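Local coordinates for probable Zn binding protein (Lactobacillus acidophilus, PDB 3Q69) that is of unproven function but, as a fragment of a putative mucus-binding protein, probably helps a Lactobacillus cell adhere to mucus, at residues Ser65-Val78 and Lys93-Asn105. Residues are numbered along the deposited sequence; the frame is centred on the assembly and turned at random.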
# COMPACT_ATOMS: atom_id res chain seq x y z
N SER A 65 -7.87 9.61 12.06
CA SER A 65 -6.98 10.77 12.06
C SER A 65 -6.74 11.30 13.48
O SER A 65 -7.65 11.30 14.32
CB SER A 65 -7.60 11.88 11.21
OG SER A 65 -7.58 11.54 9.84
N PRO A 66 -5.51 11.75 13.76
CA PRO A 66 -5.21 12.27 15.10
C PRO A 66 -6.13 13.43 15.44
O PRO A 66 -6.38 14.29 14.60
CB PRO A 66 -3.75 12.70 14.99
CG PRO A 66 -3.20 11.75 13.97
CD PRO A 66 -4.30 11.73 12.92
N VAL A 67 -6.63 13.45 16.66
CA VAL A 67 -7.49 14.54 17.10
C VAL A 67 -6.61 15.65 17.65
O VAL A 67 -5.79 15.41 18.54
CB VAL A 67 -8.47 14.09 18.20
CG1 VAL A 67 -9.32 15.26 18.65
CG2 VAL A 67 -9.35 12.96 17.68
N ILE A 68 -6.77 16.85 17.10
CA ILE A 68 -5.99 18.00 17.52
C ILE A 68 -6.93 19.06 18.08
O ILE A 68 -7.82 19.56 17.37
CB ILE A 68 -5.19 18.59 16.34
CG1 ILE A 68 -4.05 17.63 15.97
CG2 ILE A 68 -4.63 19.95 16.71
CD1 ILE A 68 -3.13 18.14 14.87
N ILE A 69 -6.75 19.38 19.35
CA ILE A 69 -7.58 20.37 20.04
C ILE A 69 -7.63 21.71 19.31
O ILE A 69 -6.60 22.29 18.99
CB ILE A 69 -7.05 20.60 21.49
CG1 ILE A 69 -7.00 19.27 22.24
CG2 ILE A 69 -7.95 21.58 22.22
CD1 ILE A 69 -6.45 19.37 23.64
N GLY A 70 -8.84 22.19 19.04
CA GLY A 70 -9.01 23.46 18.36
C GLY A 70 -9.21 23.36 16.86
O GLY A 70 -9.66 24.32 16.23
N TYR A 71 -8.90 22.20 16.29
CA TYR A 71 -9.03 21.98 14.86
C TYR A 71 -9.82 20.72 14.55
O TYR A 71 -10.12 19.93 15.44
CB TYR A 71 -7.66 21.87 14.19
CG TYR A 71 -6.80 23.10 14.35
CD1 TYR A 71 -6.12 23.35 15.55
CD2 TYR A 71 -6.67 24.03 13.31
CE1 TYR A 71 -5.33 24.50 15.70
CE2 TYR A 71 -5.90 25.17 13.45
CZ TYR A 71 -5.23 25.41 14.65
OH TYR A 71 -4.46 26.54 14.79
N THR A 72 -10.16 20.55 13.27
CA THR A 72 -10.91 19.38 12.83
C THR A 72 -10.35 18.92 11.48
O THR A 72 -10.16 19.73 10.57
CB THR A 72 -12.40 19.69 12.68
OG1 THR A 72 -12.60 20.58 11.58
CG2 THR A 72 -12.95 20.33 13.95
N ALA A 73 -10.10 17.62 11.35
CA ALA A 73 -9.54 17.05 10.12
C ALA A 73 -10.60 16.89 9.04
O ALA A 73 -11.70 16.38 9.31
CB ALA A 73 -8.91 15.69 10.42
N ASP A 74 -10.28 17.30 7.82
CA ASP A 74 -11.23 17.16 6.73
C ASP A 74 -11.60 15.70 6.51
O ASP A 74 -12.65 15.40 5.97
CB ASP A 74 -10.70 17.79 5.43
CG ASP A 74 -9.36 17.22 4.99
OD1 ASP A 74 -8.88 17.63 3.90
OD2 ASP A 74 -8.77 16.40 5.72
N LYS A 75 -10.73 14.79 6.96
CA LYS A 75 -10.97 13.35 6.85
C LYS A 75 -10.71 12.72 8.22
O LYS A 75 -9.59 12.31 8.54
CB LYS A 75 -10.03 12.72 5.81
CG LYS A 75 -10.08 13.33 4.45
CD LYS A 75 -9.08 12.62 3.52
CE LYS A 75 -8.77 13.46 2.28
NZ LYS A 75 -10.00 13.77 1.51
N PRO A 76 -11.76 12.64 9.06
CA PRO A 76 -11.65 12.07 10.41
C PRO A 76 -11.03 10.67 10.42
O PRO A 76 -10.46 10.24 11.42
CB PRO A 76 -13.09 12.08 10.91
CG PRO A 76 -13.88 11.92 9.64
CD PRO A 76 -13.18 12.85 8.71
N MSE A 77 -11.15 9.95 9.31
CA MSE A 77 -10.59 8.62 9.21
C MSE A 77 -10.31 8.23 7.76
O MSE A 77 -11.11 8.45 6.86
CB MSE A 77 -11.55 7.60 9.82
CG MSE A 77 -11.03 6.19 9.74
SE MSE A 77 -12.35 4.88 10.29
CE MSE A 77 -13.10 4.49 8.55
N VAL A 78 -9.15 7.62 7.55
CA VAL A 78 -8.74 7.19 6.23
C VAL A 78 -8.88 5.68 6.07
O VAL A 78 -8.74 4.94 7.03
CB VAL A 78 -7.28 7.60 5.96
CG1 VAL A 78 -6.77 6.95 4.68
CG2 VAL A 78 -7.20 9.12 5.88
N LYS A 93 3.59 -0.40 -9.61
CA LYS A 93 3.49 0.32 -8.34
C LYS A 93 2.06 0.79 -8.07
O LYS A 93 1.39 1.28 -8.98
CB LYS A 93 4.43 1.54 -8.36
CG LYS A 93 5.90 1.20 -8.54
CD LYS A 93 6.76 2.47 -8.57
CE LYS A 93 8.25 2.15 -8.42
NZ LYS A 93 8.49 1.28 -7.23
N GLN A 94 1.61 0.67 -6.82
CA GLN A 94 0.25 1.04 -6.43
C GLN A 94 0.21 1.79 -5.11
O GLN A 94 -0.82 1.82 -4.44
CB GLN A 94 -0.60 -0.21 -6.29
CG GLN A 94 -0.51 -1.16 -7.44
CD GLN A 94 -1.56 -2.27 -7.34
OE1 GLN A 94 -2.76 -1.99 -7.25
NE2 GLN A 94 -1.11 -3.52 -7.34
N ASN A 95 1.33 2.40 -4.74
CA ASN A 95 1.40 3.10 -3.47
C ASN A 95 0.32 4.17 -3.32
O ASN A 95 -0.05 4.84 -4.27
CB ASN A 95 2.79 3.71 -3.31
CG ASN A 95 3.90 2.70 -3.54
OD1 ASN A 95 3.78 1.55 -3.14
ND2 ASN A 95 4.99 3.13 -4.17
N ARG A 96 -0.20 4.32 -2.11
CA ARG A 96 -1.24 5.30 -1.83
C ARG A 96 -0.59 6.43 -1.05
O ARG A 96 0.38 6.22 -0.29
CB ARG A 96 -2.35 4.71 -0.96
CG ARG A 96 -2.57 3.19 -1.07
CD ARG A 96 -2.88 2.75 -2.48
NE ARG A 96 -4.21 2.17 -2.60
CZ ARG A 96 -4.57 1.40 -3.62
NH1 ARG A 96 -3.70 1.12 -4.58
NH2 ARG A 96 -5.81 0.92 -3.69
N GLU A 97 -1.14 7.63 -1.22
CA GLU A 97 -0.64 8.81 -0.53
C GLU A 97 -1.68 9.91 -0.53
O GLU A 97 -2.22 10.27 -1.57
CB GLU A 97 0.66 9.31 -1.20
CG GLU A 97 1.13 10.68 -0.69
CD GLU A 97 2.54 11.06 -1.15
OE1 GLU A 97 2.91 10.73 -2.30
OE2 GLU A 97 3.27 11.70 -0.37
N GLU A 98 -2.00 10.42 0.65
CA GLU A 98 -2.93 11.53 0.73
C GLU A 98 -2.64 12.42 1.93
O GLU A 98 -1.84 12.08 2.82
CB GLU A 98 -4.39 11.03 0.73
CG GLU A 98 -4.78 9.94 1.75
CD GLU A 98 -6.26 9.57 1.64
OE1 GLU A 98 -7.15 10.44 1.88
OE2 GLU A 98 -6.55 8.40 1.31
N THR A 99 -3.28 13.57 1.96
CA THR A 99 -3.09 14.49 3.05
C THR A 99 -4.41 14.79 3.73
O THR A 99 -5.43 14.96 3.08
CB THR A 99 -2.48 15.80 2.54
OG1 THR A 99 -1.28 15.52 1.79
CG2 THR A 99 -2.16 16.73 3.69
N VAL A 100 -4.36 14.85 5.05
CA VAL A 100 -5.52 15.17 5.86
C VAL A 100 -5.27 16.61 6.29
O VAL A 100 -4.21 16.93 6.83
CB VAL A 100 -5.60 14.25 7.09
CG1 VAL A 100 -6.86 14.59 7.92
CG2 VAL A 100 -5.66 12.79 6.63
N ILE A 101 -6.26 17.49 6.08
CA ILE A 101 -6.10 18.90 6.44
C ILE A 101 -6.91 19.30 7.68
O ILE A 101 -8.09 18.96 7.82
CB ILE A 101 -6.50 19.80 5.24
CG1 ILE A 101 -5.53 19.57 4.09
CG2 ILE A 101 -6.53 21.27 5.64
CD1 ILE A 101 -4.08 19.93 4.43
N TYR A 102 -6.27 20.04 8.58
CA TYR A 102 -6.94 20.48 9.81
C TYR A 102 -7.36 21.94 9.72
O TYR A 102 -6.55 22.81 9.43
CB TYR A 102 -6.03 20.26 11.02
CG TYR A 102 -5.76 18.81 11.33
CD1 TYR A 102 -6.64 18.08 12.13
CD2 TYR A 102 -4.64 18.15 10.82
CE1 TYR A 102 -6.42 16.73 12.42
CE2 TYR A 102 -4.41 16.82 11.09
CZ TYR A 102 -5.30 16.10 11.89
OH TYR A 102 -5.08 14.76 12.14
N SER A 103 -8.64 22.20 9.96
CA SER A 103 -9.19 23.55 9.93
C SER A 103 -9.64 23.97 11.33
O SER A 103 -10.42 23.25 11.98
CB SER A 103 -10.39 23.61 8.99
OG SER A 103 -10.01 23.41 7.64
N ALA A 104 -9.19 25.14 11.79
CA ALA A 104 -9.57 25.65 13.10
C ALA A 104 -11.08 25.60 13.25
O ALA A 104 -11.82 26.12 12.41
CB ALA A 104 -9.07 27.08 13.26
N ASN A 105 -11.54 24.98 14.34
CA ASN A 105 -12.96 24.83 14.63
C ASN A 105 -13.50 25.99 15.46
O ASN A 105 -13.79 27.07 14.94
CB ASN A 105 -13.18 23.50 15.37
CG ASN A 105 -14.65 23.20 15.64
OD1 ASN A 105 -15.46 23.18 14.72
ND2 ASN A 105 -14.98 22.96 16.90
O HOH W 1 -7.71 16.38 1.40
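The phenol ring of Tyr102 carries Ile68 over the centre of one face, a CH-pi contact with Ile68 CD1 4.1 Å from the ring centroid. At the ring's edge, near its plane, sits Pro66 O, which takes a 2.8 Å hydrogen bond from Tyr102 OH on a lone pair in its carbonyl plane. Ala73 CB packs obliquely against Tyr102 CE1 at 3.4 Å. With CG beside its backbone N (chi1 -67°), Tyr102 sets its ring against the loop 65-70. A leucine here would probably leave Pro66 O without its donor and Ile68 without an aromatic face, setting the loop looser on the sheet. The Tyr71 ring meets the Ala104 backbone obliquely, Tyr71 CE2 touching Ala104 CB, and packs edge-to-face with Tyr19. Next, Thr72 and Ser103 exchange backbone hydrogen bonds, and Asn105 N reaches Gly70 O at 2.7 Å. Past Ala73, Asp74 closes a double grip on Ile101: its N donates to Ile101 O, while Ile101 N meets Asp74 OD2 at 2.8 Å from above the carboxylate plane. A water links Asp74 OD1 to Thr99 O. Strand 71-73 thus forms the antiparallel edge of the mixed beta-sheet beside 96-104, in an elongated all-beta Muc B2-like domain.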